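Local coordinates for protein Bd3459 (Bdellovibrio bacteriovorus HD100, PDB 5CED) that probably acts as a serine-type D-Ala-D-Ala carboxypeptidase of the S13 family and binds ring-opened penicillin G, at residues M332-K337 against S353-T358. The protein carries 1 engineered substitution. Sequence-based numbering, arbitrary orientation.
Sequences MAVAAK and STTAKT. With PNM (open form - penicillin g), chain C.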
ATOM      1  N   MET A 332       6.865  -1.027  -8.428  1.00 30.97           N
ATOM      2  CA  MET A 332       5.546  -1.492  -7.969  1.00 29.78           C
ATOM      3  C   MET A 332       5.707  -2.789  -7.182  1.00 29.43           C
ATOM      4  O   MET A 332       6.717  -3.494  -7.327  1.00 29.80           O
ATOM      5  CB  MET A 332       4.625  -1.703  -9.171  1.00 31.36           C
ATOM      6  CG  MET A 332       4.159  -0.371  -9.774  1.00 32.98           C
ATOM      7  SD  MET A 332       3.368  -0.556 -11.354  1.00 36.01           S
ATOM      8  CE  MET A 332       1.970  -1.595 -10.945  1.00 35.80           C
ATOM      9  N   ALA A 333       4.716  -3.085  -6.347  1.00 27.03           N
ATOM     10  CA  ALA A 333       4.733  -4.208  -5.444  1.00 27.50           C
ATOM     11  C   ALA A 333       4.481  -5.540  -6.148  1.00 27.79           C
ATOM     12  O   ALA A 333       3.697  -5.616  -7.091  1.00 27.17           O
ATOM     13  CB  ALA A 333       3.666  -4.003  -4.346  1.00 27.83           C
ATOM     14  N   VAL A 334       5.123  -6.588  -5.644  1.00 28.45           N
ATOM     15  CA  VAL A 334       4.996  -7.937  -6.160  1.00 28.48           C
ATOM     16  C   VAL A 334       4.175  -8.737  -5.165  1.00 27.37           C
ATOM     17  O   VAL A 334       4.530  -8.870  -3.988  1.00 26.74           O
ATOM     18  CB  VAL A 334       6.382  -8.585  -6.372  1.00 31.48           C
ATOM     19  CG1 VAL A 334       6.259 -10.012  -6.933  1.00 32.95           C
ATOM     20  CG2 VAL A 334       7.212  -7.710  -7.308  1.00 32.34           C
ATOM     21  N   ALA A 335       3.065  -9.246  -5.664  1.00 26.34           N
ATOM     22  CA  ALA A 335       2.168 -10.126  -4.935  1.00 27.27           C
ATOM     23  C   ALA A 335       2.906 -11.241  -4.162  1.00 30.38           C
ATOM     24  O   ALA A 335       3.726 -12.000  -4.730  1.00 30.07           O
ATOM     25  CB  ALA A 335       1.137 -10.712  -5.908  1.00 26.95           C
ATOM     26  N   ALA A 336       2.655 -11.262  -2.846  1.00 30.52           N
ATOM     27  CA  ALA A 336       3.194 -12.235  -1.890  1.00 32.50           C
ATOM     28  C   ALA A 336       4.666 -12.137  -1.638  1.00 34.66           C
ATOM     29  O   ALA A 336       5.167 -12.921  -0.860  1.00 35.70           O
ATOM     30  CB  ALA A 336       2.851 -13.662  -2.278  1.00 35.37           C
ATOM     31  N   LYS A 337       5.384 -11.228  -2.309  1.00 34.14           N
ATOM     32  CA  LYS A 337       6.840 -11.094  -2.093  1.00 36.96           C
ATOM     33  C   LYS A 337       7.145  -9.822  -1.346  1.00 36.11           C
ATOM     34  O   LYS A 337       7.998  -9.827  -0.478  1.00 35.69           O
ATOM     35  CB  LYS A 337       7.612 -11.127  -3.438  1.00 39.51           C
ATOM     36  CG  LYS A 337       7.375 -12.384  -4.284  1.00 42.41           C
ATOM     37  CD  LYS A 337       7.954 -13.657  -3.652  1.00 48.77           C
ATOM     38  CE  LYS A 337       9.221 -14.119  -4.371  1.00 54.05           C
ATOM     39  NZ  LYS A 337       9.941 -15.247  -3.694  1.00 59.40           N
ATOM     40  N   SER A 353       3.852 -13.873  -9.277  1.00 35.40           N
ATOM     41  CA  SER A 353       3.714 -13.672 -10.709  1.00 37.05           C
ATOM     42  C   SER A 353       3.175 -12.305 -11.050  1.00 35.88           C
ATOM     43  O   SER A 353       3.208 -11.931 -12.210  1.00 35.13           O
ATOM     44  CB  SER A 353       2.824 -14.742 -11.331  1.00 37.52           C
ATOM     45  OG  SER A 353       1.493 -14.601 -10.876  1.00 36.43           O
ATOM     46  N   THR A 354       2.664 -11.569 -10.060  1.00 32.67           N
ATOM     47  CA  THR A 354       1.826 -10.436 -10.333  1.00 30.47           C
ATOM     48  C   THR A 354       2.467  -9.213  -9.715  1.00 28.80           C
ATOM     49  O   THR A 354       2.884  -9.261  -8.559  1.00 27.20           O
ATOM     50  CB  THR A 354       0.408 -10.677  -9.791  1.00 29.44           C
ATOM     51  OG1 THR A 354      -0.170 -11.769 -10.500  1.00 29.43           O
ATOM     52  CG2 THR A 354      -0.473  -9.478  -9.967  1.00 27.94           C
ATOM     53  N   THR A 355       2.624  -8.144 -10.518  1.00 28.12           N
ATOM     54  CA  THR A 355       3.141  -6.881 -10.019  1.00 28.21           C
ATOM     55  C   THR A 355       1.979  -5.904 -10.082  1.00 27.53           C
ATOM     56  O   THR A 355       1.358  -5.793 -11.117  1.00 28.01           O
ATOM     57  CB  THR A 355       4.288  -6.386 -10.904  1.00 31.06           C
ATOM     58  OG1 THR A 355       5.282  -7.421 -10.999  1.00 32.40           O
ATOM     59  CG2 THR A 355       4.936  -5.142 -10.312  1.00 31.05           C
ATOM     60  N   ALA A 356       1.615  -5.251  -8.974  1.00 26.34           N
ATOM     61  CA  ALA A 356       0.388  -4.517  -8.974  1.00 24.97           C
ATOM     62  C   ALA A 356       0.263  -3.466  -7.896  1.00 24.36           C
ATOM     63  O   ALA A 356       0.966  -3.512  -6.897  1.00 23.68           O
ATOM     64  CB  ALA A 356      -0.796  -5.476  -8.927  1.00 25.67           C
ATOM     65  N   LYS A 357      -0.625  -2.496  -8.163  1.00 24.36           N
ATOM     66  CA  LYS A 357      -0.997  -1.438  -7.248  1.00 24.20           C
ATOM     67  C   LYS A 357      -2.483  -1.525  -6.959  1.00 23.89           C
ATOM     68  O   LYS A 357      -3.266  -1.687  -7.858  1.00 25.16           O
ATOM     69  CB  LYS A 357      -0.679  -0.056  -7.855  1.00 25.56           C
ATOM     70  CG  LYS A 357      -1.075   1.125  -6.949  1.00 26.09           C
ATOM     71  CD  LYS A 357      -0.038   1.371  -5.843  1.00 25.60           C
ATOM     72  CE  LYS A 357      -0.624   2.183  -4.692  1.00 25.47           C
ATOM     73  NZ  LYS A 357      -1.440   1.299  -3.796  1.00 25.87           N
ATOM     74  N   THR A 358      -2.864  -1.344  -5.705  1.00 24.30           N
ATOM     75  CA  THR A 358      -4.267  -1.401  -5.248  1.00 24.21           C
ATOM     76  C   THR A 358      -4.791   0.011  -5.084  1.00 23.98           C
ATOM     77  O   THR A 358      -4.023   0.950  -4.923  1.00 25.23           O
ATOM     78  CB  THR A 358      -4.349  -2.049  -3.843  1.00 24.31           C
ATOM     79  OG1 THR A 358      -3.343  -1.459  -2.987  1.00 25.10           O
ATOM     80  CG2 THR A 358      -4.116  -3.606  -3.904  1.00 25.07           C
TER
HETATM   81  O8  PNM C 501      -6.439   4.132  -2.805  1.00 24.72           O
HETATM   82  C7  PNM C 501      -5.547   4.761  -2.278  1.00 27.42           C
HETATM   83  N4  PNM C 501      -4.354   3.177  -0.780  1.00 29.26           N
HETATM   84  C3  PNM C 501      -5.524   1.931  -0.291  1.00 30.52           C
HETATM   85  C11 PNM C 501      -5.247   0.745  -1.059  1.00 32.57           C
HETATM   86  O13 PNM C 501      -4.065   0.555  -1.594  1.00 28.32           O
HETATM   87  O12 PNM C 501      -6.181  -0.097  -1.184  1.00 30.73           O
HETATM   88  C2  PNM C 501      -5.403   1.979   1.123  1.00 31.52           C
HETATM   89  C10 PNM C 501      -6.730   1.509   1.737  1.00 30.28           C
HETATM   90  C9  PNM C 501      -4.302   1.024   1.643  1.00 31.76           C
HETATM   91  S1  PNM C 501      -5.059   3.687   1.545  1.00 31.76           S
HETATM   92  C5  PNM C 501      -4.573   4.304  -0.002  1.00 32.55           C
HETATM   93  C6  PNM C 501      -5.769   4.858  -0.824  1.00 30.84           C
HETATM   94  N14 PNM C 501      -6.953   5.366  -0.317  1.00 33.06           N
HETATM   95  C15 PNM C 501      -7.258   6.218   0.729  1.00 38.11           C
HETATM   96  O16 PNM C 501      -6.410   6.785   1.338  1.00 35.13           O
HETATM   97  C17 PNM C 501      -8.789   6.359   0.940  1.00 40.63           C
HETATM   98  C18 PNM C 501      -9.118   6.004   2.383  1.00 42.57           C
HETATM   99  C19 PNM C 501     -10.048   6.807   3.053  1.00 50.67           C
HETATM  100  C20 PNM C 501     -10.349   6.524   4.399  1.00 53.17           C
HETATM  101  C21 PNM C 501      -9.729   5.469   5.046  1.00 52.59           C
HETATM  102  C22 PNM C 501      -8.802   4.658   4.347  1.00 50.42           C
HETATM  103  C23 PNM C 501      -8.515   4.940   3.016  1.00 43.54           C
HETATM  104  O   HOH W   1       2.395  -1.318  -6.295  1.00 26.82           O
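A333 and A335 hold strand 354-361 by two backbone hydrogen bonds. A356 N gives its proton to A333 O at 2.8 Å, with 159° at the hydrogen. A335 N donates to T354 O at 2.9 Å. V334 and T355 form the antiparallel non-hydrogen-bonded pair between these bonds. A water continues the pairing past A333: it accepts from A333 N (2.9 Å) and donates to A356 O (2.7 Å).

Short strand 333-334 is one edge strand of its antiparallel sheet within this chain and flanks strand 354-361, whose other edge pairs with 364-373. The inner strand carries the Lys-Thr-Gly motif of the penicillin-binding and beta-lactamase fold, beginning at K357. T358 OG1 donates to the carboxylate oxygen O13 of the ring-opened penicillin at 2.6 Å. Bends in the K357 chain turn NZ back to T358 O, at 2.8 Å. S360 OG also hydrogen-bonds the ligand. S70 OG lies beside it, consistent with the acylated serine of this family.

Side-chain packing starts at M332. With T355 OG1 beside the backbone N (chi1 -54°), its methyl CG2 lies anti to N and meets M332 CB at 3.6 Å. Further out, a bend at chi3 (61°) swings the M332 methyl CE over the backbone, 3.9 Å from A356 CA. The V334 methyl CG2 passes the T355 hydroxyl at a slant. At the far end, A335 CB packs against T354 CB.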